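2-hydroxyisobutanoyl-CoA mutase large subunit (Aquincola tertiaricarbonis, PDB 4R3U) catalyses, together with its small cobalamin-binding partner subunit, the reversible isomerization of 2-hydroxyisobutyryl-CoA and (S)-3-hydroxybutyryl-CoA. Local coordinates at residues A102-G107 and E493-D498; F114-A119 and P388-M393; L316-A321 and A424-Y429; L71-I74 and Y80-T83. All blocks are in the same frame, centred on the assembly; numbering follows the deposited sequence.

Contact 1: residues A102-G107 and E493-D498; sequences AGFGTG and EIHPYD. With 5AD (5'-deoxyadenosine), chain G.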
loop_
_atom_site.group_PDB
_atom_site.type_symbol
_atom_site.label_atom_id
_atom_site.label_comp_id
_atom_site.label_asym_id
_atom_site.label_seq_id
_atom_site.Cartn_x
_atom_site.Cartn_y
_atom_site.Cartn_z
ATOM N N ALA A 102 -10.466 13.047 -15.100
ATOM C CA ALA A 102 -11.901 13.320 -15.076
ATOM C C ALA A 102 -12.338 13.502 -16.542
ATOM O O ALA A 102 -11.657 14.194 -17.312
ATOM C CB ALA A 102 -12.195 14.587 -14.270
ATOM N N GLY A 103 -13.445 12.860 -16.914
ATOM C CA GLY A 103 -13.961 12.987 -18.264
ATOM C C GLY A 103 -15.164 12.122 -18.522
ATOM O O GLY A 103 -15.084 10.901 -18.419
ATOM N N PHE A 104 -16.293 12.760 -18.844
ATOM C CA PHE A 104 -17.579 12.154 -19.206
ATOM C C PHE A 104 -18.581 13.239 -19.556
ATOM O O PHE A 104 -18.479 14.367 -19.063
ATOM C CB PHE A 104 -18.143 11.208 -18.130
ATOM C CG PHE A 104 -18.372 11.816 -16.767
ATOM C CD1 PHE A 104 -17.376 11.779 -15.796
ATOM C CD2 PHE A 104 -19.601 12.376 -16.433
ATOM C CE1 PHE A 104 -17.586 12.349 -14.543
ATOM C CE2 PHE A 104 -19.820 12.915 -15.170
ATOM C CZ PHE A 104 -18.811 12.904 -14.236
ATOM N N GLY A 105 -19.529 12.873 -20.401
ATOM C CA GLY A 105 -20.617 13.728 -20.843
ATOM C C GLY A 105 -20.138 14.984 -21.517
ATOM O O GLY A 105 -19.206 14.949 -22.332
ATOM N N THR A 106 -20.776 16.105 -21.162
ATOM C CA THR A 106 -20.458 17.438 -21.679
ATOM C C THR A 106 -19.496 18.152 -20.709
ATOM O O THR A 106 -19.223 17.634 -19.617
ATOM C CB THR A 106 -21.758 18.234 -21.967
ATOM O OG1 THR A 106 -22.424 18.584 -20.755
ATOM C CG2 THR A 106 -22.711 17.533 -22.954
ATOM N N GLY A 107 -18.999 19.321 -21.115
ATOM C CA GLY A 107 -18.102 20.156 -20.327
ATOM C C GLY A 107 -18.568 20.347 -18.901
ATOM O O GLY A 107 -17.792 20.126 -17.960
ATOM N N GLU A 493 -20.899 0.173 -7.027
ATOM C CA GLU A 493 -21.552 1.334 -7.606
ATOM C C GLU A 493 -20.806 1.612 -8.927
ATOM O O GLU A 493 -19.572 1.712 -8.922
ATOM C CB GLU A 493 -21.449 2.527 -6.636
ATOM C CG GLU A 493 -21.665 3.882 -7.296
ATOM C CD GLU A 493 -21.576 5.137 -6.440
ATOM O OE1 GLU A 493 -21.976 6.201 -6.963
ATOM O OE2 GLU A 493 -21.130 5.074 -5.267
ATOM N N ILE A 494 -21.535 1.702 -10.047
ATOM C CA ILE A 494 -20.898 1.968 -11.334
ATOM C C ILE A 494 -21.267 3.346 -11.836
ATOM O O ILE A 494 -22.449 3.713 -11.799
ATOM C CB ILE A 494 -21.238 0.842 -12.368
ATOM C CG1 ILE A 494 -20.749 -0.544 -11.905
ATOM C CG2 ILE A 494 -20.817 1.178 -13.820
ATOM C CD1 ILE A 494 -19.256 -0.700 -11.806
ATOM N N HIS A 495 -20.277 4.094 -12.350
ATOM C CA HIS A 495 -20.538 5.400 -12.949
ATOM C C HIS A 495 -21.445 5.227 -14.187
ATOM O O HIS A 495 -21.115 4.439 -15.073
ATOM C CB HIS A 495 -19.243 6.113 -13.353
ATOM C CG HIS A 495 -19.477 7.523 -13.829
ATOM N ND1 HIS A 495 -19.614 8.561 -12.894
ATOM C CD2 HIS A 495 -19.591 8.044 -15.077
ATOM C CE1 HIS A 495 -19.783 9.661 -13.600
ATOM N NE2 HIS A 495 -19.760 9.415 -14.909
ATOM N N PRO A 496 -22.611 5.918 -14.247
ATOM C CA PRO A 496 -23.511 5.722 -15.394
ATOM C C PRO A 496 -23.325 6.745 -16.507
ATOM O O PRO A 496 -22.873 7.879 -16.302
ATOM C CB PRO A 496 -24.897 5.849 -14.768
ATOM C CG PRO A 496 -24.680 6.823 -13.586
ATOM C CD PRO A 496 -23.198 6.857 -13.257
ATOM N N TYR A 497 -23.727 6.329 -17.697
ATOM C CA TYR A 497 -23.751 7.157 -18.881
ATOM C C TYR A 497 -25.122 7.836 -18.912
ATOM O O TYR A 497 -26.149 7.175 -18.739
ATOM C CB TYR A 497 -23.541 6.285 -20.148
ATOM C CG TYR A 497 -23.556 7.068 -21.448
ATOM C CD1 TYR A 497 -22.574 8.019 -21.725
ATOM C CD2 TYR A 497 -24.560 6.871 -22.391
ATOM C CE1 TYR A 497 -22.608 8.776 -22.893
ATOM C CE2 TYR A 497 -24.596 7.614 -23.575
ATOM C CZ TYR A 497 -23.612 8.561 -23.824
ATOM O OH TYR A 497 -23.626 9.291 -24.985
ATOM N N ASP A 498 -25.128 9.160 -19.104
ATOM C CA ASP A 498 -26.331 9.973 -19.227
ATOM C C ASP A 498 -26.723 9.911 -20.709
ATOM O O ASP A 498 -25.974 10.398 -21.578
ATOM C CB ASP A 498 -26.022 11.421 -18.788
ATOM C CG ASP A 498 -27.153 12.430 -18.885
ATOM O OD1 ASP A 498 -28.251 12.062 -19.383
ATOM O OD2 ASP A 498 -26.929 13.598 -18.511
HETATM N N1 5AD G . -12.414 9.302 -15.878
HETATM C C2 5AD G . -11.388 8.819 -15.067
HETATM N N3 5AD G . -10.459 7.898 -15.612
HETATM C C4 5AD G . -10.537 7.579 -16.922
HETATM N N9 5AD G . -9.820 6.757 -17.693
HETATM C C8 5AD G . -10.273 6.883 -18.944
HETATM N N7 5AD G . -11.314 7.698 -18.955
HETATM C C5 5AD G . -11.474 8.152 -17.707
HETATM C C6 5AD G . -12.375 8.998 -17.185
HETATM N N6 5AD G . -13.288 9.448 -18.030
HETATM C "C1'" 5AD G . -8.535 6.084 -17.439
HETATM C "C2'" 5AD G . -8.559 4.960 -16.463
HETATM C "C3'" 5AD G . -7.478 4.050 -17.019
HETATM C "C4'" 5AD G . -6.957 4.725 -18.289
HETATM C "C5'" 5AD G . -6.784 3.688 -19.391
HETATM O "O4'" 5AD G . -8.047 5.524 -18.669
HETATM O "O2'" 5AD G . -8.130 5.452 -15.186
HETATM O "O3'" 5AD G . -6.436 3.896 -16.037
#
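His-495 and Phe-104 make a T-shaped pair, the imidazole driving its edge into the face of the phenyl ring. Along 493-498 the chain runs as an irregular loop, and Glu-493 and Ile-494 lead past Thr-389 and Phe-385 before the touching residue is reached. At His-495 the side chain stands with CG anti to the backbone N (chi1 -174°), which carries the imidazole away from its own loop and up to the phenyl ring. There NE2 sits over the ring centre, 3.3 Å from both CG and CD2 of Phe-104, while CE1 approaches CZ of Phe-104 at 3.4 Å. The ring centroids are 4.1 Å apart and the planes are inclined at 63°. Pro-496 lays its CD atom over one face of the preceding imidazole. Farther on, Tyr-497 reaches the carbonyl oxygen of Val-148 through its hydroxyl, and the Asp-498 carboxylate forms a salt bridge with Arg-504. Phe-104 follows Gly-103, whose carbonyl oxygen faces the N6 amino group of 5'-deoxyadenosine, so the aromatic pair lies beside the adenine pocket. Residues 102-107 form the turn from strand 97-102 of the TIM barrel, paired with strand 125-128, into helix 107-119, whose Arg-113 touches both side chains; residues 493-498 lead toward helix 501-515.

Contact 2: residues F114-A119 and P388-M393; sequences FKYLIA and PTEDAM. With 5AD (5'-deoxyadenosine), chain G.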
loop_
_atom_site.group_PDB
_atom_site.type_symbol
_atom_site.label_atom_id
_atom_site.label_comp_id
_atom_site.label_asym_id
_atom_site.label_seq_id
_atom_site.Cartn_x
_atom_site.Cartn_y
_atom_site.Cartn_z
ATOM N N PHE A 114 -14.379 17.972 -11.690
ATOM C CA PHE A 114 -13.176 18.772 -11.370
ATOM C C PHE A 114 -13.317 19.353 -9.972
ATOM O O PHE A 114 -12.424 19.199 -9.141
ATOM C CB PHE A 114 -12.951 19.932 -12.365
ATOM C CG PHE A 114 -12.448 19.552 -13.734
ATOM C CD1 PHE A 114 -11.896 18.291 -13.973
ATOM C CD2 PHE A 114 -12.546 20.444 -14.801
ATOM C CE1 PHE A 114 -11.435 17.943 -15.251
ATOM C CE2 PHE A 114 -12.041 20.110 -16.059
ATOM C CZ PHE A 114 -11.506 18.854 -16.281
ATOM N N LYS A 115 -14.464 19.999 -9.727
ATOM C CA LYS A 115 -14.822 20.662 -8.462
ATOM C C LYS A 115 -14.859 19.689 -7.300
ATOM O O LYS A 115 -14.281 19.994 -6.255
ATOM C CB LYS A 115 -16.098 21.496 -8.618
ATOM C CG LYS A 115 -15.879 22.637 -9.609
ATOM C CD LYS A 115 -17.139 23.364 -10.002
ATOM C CE LYS A 115 -16.816 24.655 -10.715
ATOM N NZ LYS A 115 -17.994 25.160 -11.480
ATOM N N TYR A 116 -15.439 18.485 -7.505
ATOM C CA TYR A 116 -15.460 17.420 -6.506
ATOM C C TYR A 116 -14.023 16.998 -6.141
ATOM O O TYR A 116 -13.679 16.895 -4.952
ATOM C CB TYR A 116 -16.231 16.196 -7.025
ATOM C CG TYR A 116 -16.113 15.014 -6.100
ATOM C CD1 TYR A 116 -16.894 14.924 -4.948
ATOM C CD2 TYR A 116 -15.158 14.018 -6.326
ATOM C CE1 TYR A 116 -16.758 13.852 -4.063
ATOM C CE2 TYR A 116 -14.995 12.958 -5.433
ATOM C CZ TYR A 116 -15.814 12.869 -4.316
ATOM O OH TYR A 116 -15.697 11.811 -3.454
ATOM N N LEU A 117 -13.210 16.703 -7.182
ATOM C CA LEU A 117 -11.812 16.270 -7.077
ATOM C C LEU A 117 -10.968 17.313 -6.370
ATOM O O LEU A 117 -10.165 16.950 -5.510
ATOM C CB LEU A 117 -11.237 15.928 -8.480
ATOM C CG LEU A 117 -11.835 14.706 -9.191
ATOM C CD1 LEU A 117 -11.352 14.620 -10.602
ATOM C CD2 LEU A 117 -11.545 13.410 -8.424
ATOM N N ILE A 118 -11.171 18.612 -6.696
ATOM C CA ILE A 118 -10.501 19.732 -6.012
ATOM C C ILE A 118 -10.903 19.777 -4.523
ATOM O O ILE A 118 -10.037 19.871 -3.662
ATOM C CB ILE A 118 -10.696 21.083 -6.778
ATOM C CG1 ILE A 118 -9.910 21.012 -8.127
ATOM C CG2 ILE A 118 -10.262 22.300 -5.919
ATOM C CD1 ILE A 118 -10.241 22.043 -9.188
ATOM N N ALA A 119 -12.182 19.653 -4.221
ATOM C CA ALA A 119 -12.685 19.634 -2.838
ATOM C C ALA A 119 -12.085 18.452 -2.046
ATOM O O ALA A 119 -11.912 18.574 -0.842
ATOM C CB ALA A 119 -14.205 19.540 -2.841
ATOM N N PRO A 388 -14.284 5.953 -13.400
ATOM C CA PRO A 388 -14.541 6.008 -11.949
ATOM C C PRO A 388 -15.689 6.805 -11.363
ATOM O O PRO A 388 -16.115 7.827 -11.903
ATOM C CB PRO A 388 -13.192 6.467 -11.369
ATOM C CG PRO A 388 -12.589 7.215 -12.471
ATOM C CD PRO A 388 -12.926 6.436 -13.693
ATOM N N THR A 389 -16.113 6.347 -10.177
ATOM C CA THR A 389 -17.090 7.008 -9.339
ATOM C C THR A 389 -16.333 8.020 -8.487
ATOM O O THR A 389 -15.099 8.014 -8.411
ATOM C CB THR A 389 -17.834 5.996 -8.429
ATOM O OG1 THR A 389 -16.901 5.335 -7.564
ATOM C CG2 THR A 389 -18.673 5.004 -9.202
ATOM N N GLU A 390 -17.082 8.882 -7.832
ATOM C CA GLU A 390 -16.542 9.864 -6.916
ATOM C C GLU A 390 -15.806 9.170 -5.773
ATOM O O GLU A 390 -14.655 9.499 -5.537
ATOM C CB GLU A 390 -17.665 10.743 -6.392
ATOM C CG GLU A 390 -18.178 11.706 -7.439
ATOM C CD GLU A 390 -19.176 12.714 -6.919
ATOM O OE1 GLU A 390 -19.878 12.392 -5.935
ATOM O OE2 GLU A 390 -19.266 13.819 -7.501
ATOM N N ASP A 391 -16.419 8.153 -5.143
ATOM C CA ASP A 391 -15.820 7.389 -4.030
ATOM C C ASP A 391 -14.496 6.725 -4.385
ATOM O O ASP A 391 -13.583 6.737 -3.582
ATOM C CB ASP A 391 -16.797 6.334 -3.472
ATOM C CG ASP A 391 -17.967 6.841 -2.648
ATOM O OD1 ASP A 391 -17.880 7.980 -2.118
ATOM O OD2 ASP A 391 -18.948 6.069 -2.471
ATOM N N ALA A 392 -14.408 6.144 -5.583
ATOM C CA ALA A 392 -13.227 5.482 -6.116
ATOM C C ALA A 392 -12.091 6.506 -6.289
ATOM O O ALA A 392 -10.963 6.238 -5.870
ATOM C CB ALA A 392 -13.563 4.820 -7.438
ATOM N N MET A 393 -12.397 7.692 -6.842
ATOM C CA MET A 393 -11.433 8.777 -6.993
ATOM C C MET A 393 -11.006 9.342 -5.677
ATOM O O MET A 393 -9.817 9.581 -5.481
ATOM C CB MET A 393 -11.926 9.859 -7.968
ATOM C CG MET A 393 -11.884 9.419 -9.437
ATOM S SD MET A 393 -10.214 9.070 -10.103
ATOM C CE MET A 393 -10.038 7.295 -9.782
HETATM N N1 5AD G . -12.414 9.302 -15.878
HETATM C C2 5AD G . -11.388 8.819 -15.067
HETATM N N3 5AD G . -10.459 7.898 -15.612
HETATM C C4 5AD G . -10.537 7.579 -16.922
HETATM N N9 5AD G . -9.820 6.757 -17.693
HETATM C C8 5AD G . -10.273 6.883 -18.944
HETATM N N7 5AD G . -11.314 7.698 -18.955
HETATM C C5 5AD G . -11.474 8.152 -17.707
HETATM C C6 5AD G . -12.375 8.998 -17.185
HETATM N N6 5AD G . -13.288 9.448 -18.030
HETATM C "C1'" 5AD G . -8.535 6.084 -17.439
HETATM C "C2'" 5AD G . -8.559 4.960 -16.463
HETATM C "C3'" 5AD G . -7.478 4.050 -17.019
HETATM C "C4'" 5AD G . -6.957 4.725 -18.289
HETATM C "C5'" 5AD G . -6.784 3.688 -19.391
HETATM O "O4'" 5AD G . -8.047 5.524 -18.669
HETATM O "O2'" 5AD G . -8.130 5.452 -15.186
HETATM O "O3'" 5AD G . -6.436 3.896 -16.037
#
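Leu-117 CD2 presses against Met-393 CB at 3.6 Å, the buried end of this contact; beyond CB the methionine chain bends away from the leucine. Next to them Tyr-116 and Glu-390 form a close stack. The glutamate CB lies over the phenol ring, 3.8 Å from its centroid in a CH-pi contact, and the extended chain then brings the carboxylate over the CG-CD1 side of the same ring, with the planes only 10° apart. Both helices belong to the TIM barrel: helix 107-119 follows strand 97-102, and helix 390-405 comes after the adjacent strand 375-377. Thr-389 is the N-cap of the latter helix, its OG1 accepting from Ala-392 N at 3.3 Å, and Pro-388 just before it sets CD 3.2 Å from C2 of 5'-deoxyadenosine. Putting an alanine at Tyr-116 would probably leave the aliphatic part of Glu-390 without its ring and free its carboxylate to turn. At the looser solvent edge the phenol OH makes a weak hydrogen bond to Glu-390 O, and Asp-391 is exposed.

Contact 3: residues L316-A321 and A424-Y429; sequences LRRCYA and ALTTEY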
loop_
_atom_site.group_PDB
_atom_site.type_symbol
_atom_site.label_atom_id
_atom_site.label_comp_id
_atom_site.label_asym_id
_atom_site.label_seq_id
_atom_site.Cartn_x
_atom_site.Cartn_y
_atom_site.Cartn_z
ATOM N N LEU A 316 15.723 6.288 -16.504
ATOM C CA LEU A 316 15.159 7.207 -17.507
ATOM C C LEU A 316 15.718 8.608 -17.340
ATOM O O LEU A 316 16.137 9.209 -18.322
ATOM C CB LEU A 316 13.618 7.250 -17.397
ATOM C CG LEU A 316 12.883 6.160 -18.153
ATOM C CD1 LEU A 316 11.511 5.936 -17.573
ATOM C CD2 LEU A 316 12.828 6.478 -19.637
ATOM N N ARG A 317 15.759 9.122 -16.090
ATOM C CA ARG A 317 16.294 10.451 -15.786
ATOM C C ARG A 317 17.749 10.571 -16.168
ATOM O O ARG A 317 18.139 11.618 -16.694
ATOM C CB ARG A 317 16.103 10.804 -14.311
ATOM C CG ARG A 317 14.786 11.513 -14.021
ATOM C CD ARG A 317 14.818 12.306 -12.725
ATOM N NE ARG A 317 15.049 11.428 -11.577
ATOM C CZ ARG A 317 14.091 10.867 -10.846
ATOM N NH1 ARG A 317 12.817 11.154 -11.079
ATOM N NH2 ARG A 317 14.399 10.046 -9.858
ATOM N N ARG A 318 18.558 9.506 -15.904
ATOM C CA ARG A 318 19.998 9.468 -16.206
ATOM C C ARG A 318 20.251 9.426 -17.712
ATOM O O ARG A 318 21.088 10.180 -18.208
ATOM C CB ARG A 318 20.691 8.289 -15.490
ATOM C CG ARG A 318 22.221 8.273 -15.643
ATOM C CD ARG A 318 22.884 7.642 -14.451
ATOM N NE ARG A 318 22.984 6.196 -14.585
ATOM C CZ ARG A 318 23.112 5.345 -13.571
ATOM N NH1 ARG A 318 23.252 4.051 -13.804
ATOM N NH2 ARG A 318 23.109 5.781 -12.318
ATOM N N CYS A 319 19.521 8.544 -18.430
ATOM C CA CYS A 319 19.582 8.357 -19.884
ATOM C C CYS A 319 19.210 9.649 -20.605
ATOM O O CYS A 319 19.935 10.094 -21.499
ATOM C CB CYS A 319 18.688 7.195 -20.312
ATOM S SG CYS A 319 19.273 5.570 -19.773
ATOM N N TYR A 320 18.112 10.276 -20.157
ATOM C CA TYR A 320 17.622 11.535 -20.682
ATOM C C TYR A 320 18.659 12.639 -20.538
ATOM O O TYR A 320 18.905 13.345 -21.516
ATOM C CB TYR A 320 16.315 11.943 -19.985
ATOM C CG TYR A 320 15.808 13.303 -20.421
ATOM C CD1 TYR A 320 15.230 13.485 -21.676
ATOM C CD2 TYR A 320 15.914 14.411 -19.583
ATOM C CE1 TYR A 320 14.750 14.731 -22.081
ATOM C CE2 TYR A 320 15.439 15.658 -19.974
ATOM C CZ TYR A 320 14.861 15.813 -21.227
ATOM O OH TYR A 320 14.397 17.038 -21.619
ATOM N N ALA A 321 19.263 12.791 -19.325
ATOM C CA ALA A 321 20.303 13.799 -19.078
ATOM C C ALA A 321 21.468 13.629 -20.056
ATOM O O ALA A 321 21.852 14.606 -20.722
ATOM C CB ALA A 321 20.805 13.705 -17.658
ATOM N N ALA A 424 22.214 -1.167 -8.972
ATOM C CA ALA A 424 22.615 -2.153 -9.978
ATOM C C ALA A 424 21.551 -2.273 -11.059
ATOM O O ALA A 424 21.885 -2.294 -12.248
ATOM C CB ALA A 424 22.849 -3.504 -9.318
ATOM N N LEU A 425 20.260 -2.316 -10.648
ATOM C CA LEU A 425 19.134 -2.381 -11.575
ATOM C C LEU A 425 18.991 -1.086 -12.386
ATOM O O LEU A 425 18.746 -1.171 -13.594
ATOM C CB LEU A 425 17.836 -2.735 -10.824
ATOM C CG LEU A 425 16.706 -3.394 -11.640
ATOM C CD1 LEU A 425 17.223 -4.572 -12.522
ATOM C CD2 LEU A 425 15.584 -3.844 -10.728
ATOM N N THR A 426 19.192 0.106 -11.736
ATOM C CA THR A 426 19.184 1.413 -12.415
ATOM C C THR A 426 20.249 1.383 -13.536
ATOM O O THR A 426 19.970 1.771 -14.678
ATOM C CB THR A 426 19.480 2.555 -11.413
ATOM O OG1 THR A 426 18.481 2.568 -10.388
ATOM C CG2 THR A 426 19.599 3.930 -12.086
ATOM N N THR A 427 21.451 0.867 -13.203
ATOM C CA THR A 427 22.564 0.770 -14.157
ATOM C C THR A 427 22.307 -0.228 -15.310
ATOM O O THR A 427 22.711 0.038 -16.448
ATOM C CB THR A 427 23.897 0.643 -13.404
ATOM O OG1 THR A 427 24.064 1.807 -12.569
ATOM C CG2 THR A 427 25.077 0.482 -14.339
ATOM N N GLU A 428 21.644 -1.359 -14.999
ATOM C CA GLU A 428 21.268 -2.410 -15.949
ATOM C C GLU A 428 20.257 -1.839 -16.940
ATOM O O GLU A 428 20.457 -1.967 -18.151
ATOM C CB GLU A 428 20.717 -3.654 -15.226
ATOM C CG GLU A 428 21.716 -4.792 -15.144
ATOM C CD GLU A 428 22.096 -5.405 -16.489
ATOM O OE1 GLU A 428 23.196 -5.082 -16.996
ATOM O OE2 GLU A 428 21.291 -6.195 -17.039
ATOM N N TYR A 429 19.224 -1.126 -16.435
ATOM C CA TYR A 429 18.242 -0.451 -17.280
ATOM C C TYR A 429 18.894 0.548 -18.257
ATOM O O TYR A 429 18.623 0.467 -19.453
ATOM C CB TYR A 429 17.124 0.211 -16.443
ATOM C CG TYR A 429 15.912 -0.678 -16.364
ATOM C CD1 TYR A 429 14.913 -0.619 -17.343
ATOM C CD2 TYR A 429 15.828 -1.687 -15.405
ATOM C CE1 TYR A 429 13.840 -1.509 -17.333
ATOM C CE2 TYR A 429 14.753 -2.568 -15.377
ATOM C CZ TYR A 429 13.759 -2.471 -16.337
ATOM O OH TYR A 429 12.736 -3.381 -16.335
#
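Arg-318 reaches from its helix to Thr-426 and Thr-427, meeting one with a face of its guanidinium and the other with an edge. With CG swung to the side of the carbonyl carbon (chi1 -174°), the Arg-318 chain heads toward 424-429, and a bend at chi3 then turns the flat head against the two threonines. NH1 donates to Thr-427 OG1 at 2.7 Å, with an N-H...O angle of 143° and the oxygen only 11° out of the guanidinium plane. Over one face, toward the rim, lies the methyl CG2 of Thr-426, 4.0 Å from Arg-318 NH2. The threonines share a rotamer, OG1 anti to the carbonyl carbon, that lets each hydroxyl bond back to its own helix, Thr-426 OG1 to Val-422 O and Thr-427 OG1 to Glu-423 O; Thr-427 OG1 also meets Thr-69 OG1. The charge is met by Glu-430, which forms a salt bridge with NH1, and NH2 bonds to Asp-73 O. A leucine in place of Arg-318 is likely to leave Glu-430 without its countercharge and Thr-427 without this donor. The contact lies away from the substrate and cobalamin sites. Helix 306-327, which follows barrel strand 298-302, is joined here to helix 420-442, and Leu-316, Cys-319 and Tyr-320 turn to helix 264-283 beside it.

Contact 4: residues L71-I74 and Y80-T83; sequences LEDI and YPFT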
loop_
_atom_site.group_PDB
_atom_site.type_symbol
_atom_site.label_atom_id
_atom_site.label_comp_id
_atom_site.label_asym_id
_atom_site.label_seq_id
_atom_site.Cartn_x
_atom_site.Cartn_y
_atom_site.Cartn_z
ATOM N N LEU A 71 30.131 7.147 -8.539
ATOM C CA LEU A 71 29.233 7.886 -7.663
ATOM C C LEU A 71 28.654 9.144 -8.287
ATOM O O LEU A 71 27.578 9.562 -7.870
ATOM C CB LEU A 71 29.871 8.142 -6.305
ATOM C CG LEU A 71 30.093 6.912 -5.420
ATOM C CD1 LEU A 71 30.559 7.334 -4.058
ATOM C CD2 LEU A 71 28.823 6.048 -5.310
ATOM N N GLU A 72 29.304 9.690 -9.342
ATOM C CA GLU A 72 28.831 10.848 -10.119
ATOM C C GLU A 72 27.504 10.550 -10.828
ATOM O O GLU A 72 26.703 11.471 -10.986
ATOM C CB GLU A 72 29.904 11.356 -11.115
ATOM C CG GLU A 72 30.292 10.411 -12.243
ATOM C CD GLU A 72 31.662 10.643 -12.844
ATOM O OE1 GLU A 72 32.560 9.797 -12.630
ATOM O OE2 GLU A 72 31.831 11.659 -13.556
ATOM N N ASP A 73 27.272 9.261 -11.247
ATOM C CA ASP A 73 26.055 8.766 -11.920
ATOM C C ASP A 73 24.870 8.602 -10.938
ATOM O O ASP A 73 23.724 8.375 -11.361
ATOM C CB ASP A 73 26.343 7.454 -12.689
ATOM C CG ASP A 73 26.816 7.663 -14.117
ATOM O OD1 ASP A 73 27.161 8.803 -14.465
ATOM O OD2 ASP A 73 26.841 6.688 -14.883
ATOM N N ILE A 74 25.166 8.685 -9.624
ATOM C CA ILE A 74 24.175 8.662 -8.563
ATOM C C ILE A 74 24.017 10.142 -8.193
ATOM O O ILE A 74 23.029 10.773 -8.592
ATOM C CB ILE A 74 24.582 7.716 -7.396
ATOM C CG1 ILE A 74 24.658 6.255 -7.918
ATOM C CG2 ILE A 74 23.570 7.833 -6.240
ATOM C CD1 ILE A 74 25.290 5.226 -6.984
ATOM N N TYR A 80 23.037 17.216 -12.411
ATOM C CA TYR A 80 23.300 16.276 -13.504
ATOM C C TYR A 80 23.991 14.987 -13.016
ATOM O O TYR A 80 24.893 15.106 -12.178
ATOM C CB TYR A 80 24.152 16.992 -14.580
ATOM C CG TYR A 80 24.485 16.148 -15.799
ATOM C CD1 TYR A 80 23.650 16.136 -16.917
ATOM C CD2 TYR A 80 25.647 15.385 -15.846
ATOM C CE1 TYR A 80 23.970 15.386 -18.047
ATOM C CE2 TYR A 80 25.956 14.606 -16.960
ATOM C CZ TYR A 80 25.120 14.616 -18.058
ATOM O OH TYR A 80 25.460 13.878 -19.162
ATOM N N PRO A 81 23.628 13.759 -13.510
ATOM C CA PRO A 81 22.595 13.422 -14.494
ATOM C C PRO A 81 21.168 13.266 -13.969
ATOM O O PRO A 81 20.341 12.651 -14.651
ATOM C CB PRO A 81 23.146 12.149 -15.139
ATOM C CG PRO A 81 23.853 11.458 -14.012
ATOM C CD PRO A 81 24.304 12.531 -13.040
ATOM N N PHE A 82 20.864 13.852 -12.782
ATOM C CA PHE A 82 19.521 13.866 -12.165
ATOM C C PHE A 82 18.906 12.510 -11.822
ATOM O O PHE A 82 17.697 12.418 -11.660
ATOM C CB PHE A 82 18.508 14.740 -12.956
ATOM C CG PHE A 82 19.016 16.092 -13.403
ATOM C CD1 PHE A 82 18.877 17.209 -12.589
ATOM C CD2 PHE A 82 19.614 16.250 -14.648
ATOM C CE1 PHE A 82 19.327 18.451 -13.009
ATOM C CE2 PHE A 82 20.098 17.486 -15.050
ATOM C CZ PHE A 82 19.933 18.585 -14.238
ATOM N N THR A 83 19.726 11.474 -11.646
ATOM C CA THR A 83 19.259 10.136 -11.242
ATOM C C THR A 83 18.345 10.223 -9.987
ATOM O O THR A 83 17.276 9.597 -9.944
ATOM C CB THR A 83 20.499 9.282 -10.978
ATOM O OG1 THR A 83 21.409 9.452 -12.076
ATOM C CG2 THR A 83 20.180 7.789 -10.683
HETATM O O HOH W 1 26.372 14.059 -10.327
#
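Glu-72 O meets the ring of Pro-81 at CD, 3.3 Å away, where the two parts of this compact loop come together. Leu-71 starts a single 3-10 turn, its carbonyl oxygen accepting from Ile-74 N at 3.1 Å. With Glu-72 the backbone turns to the other segment: one water lies 2.7 Å from Glu-72 O and 2.6 Å from Tyr-80 O, spanning the carbonyls. Pro-81 follows a cis peptide bond, and the Tyr-80 ring lies against it, with Pro-81 CB 4.0 Å above the ring plane near its centre, a ring-on-proline arrangement often found where an aromatic residue precedes a cis-proline. The whole loop belongs to the stretch between the small hairpin of strands 49-50 and 56-57 and the first TIM-barrel strand, 97-102, and it runs on toward the substrate-binding residues Tyr-87 to Met-90. At Asp-73 the backbone oxygen accepts from Thr-83 OG1 at 2.7 Å, the donor tilted 35° from the carbonyl plane and the C=O...O angle 145°. Thr-83 has this hydroxyl anti to its own carbonyl carbon (chi1 -48°), which points it toward the Asp-73 carbonyl. The Asp-73 carboxylate turns elsewhere, to a salt bridge with Lys-322. Ile-74, last in the segment, sets its carbonyl oxygen 3.8 Å from Thr-83 CB, while its side chain, like that of Leu-71, packs on Tyr-420 of the second subunit.

How the contacts relate
From the N terminus, contact 4 comes first and closes a short loop, complete by Thr-83, ahead of the first barrel strand. Contact 1 then opens at the end of that strand, 97-102, and closes only when the loop before helix 501-515 is brought onto it, enclosing nearly the whole barrel. Contacts 2 and 3 both fall within this span and cross: 316-321 lies between the two segments of contact 2, and 424-429 follows them. Contact 2 ties helix 107-119 to helix 390-405, contact 3 helix 306-327 to helix 420-442. Contacts 1 and 2 adjoin, with Ala-102 packed on Phe-114, and share the 5'-deoxyadenosine site. Across the chain's centre from contact 1, contacts 3 and 4 touch, Arg-317 donating to Thr-83 O.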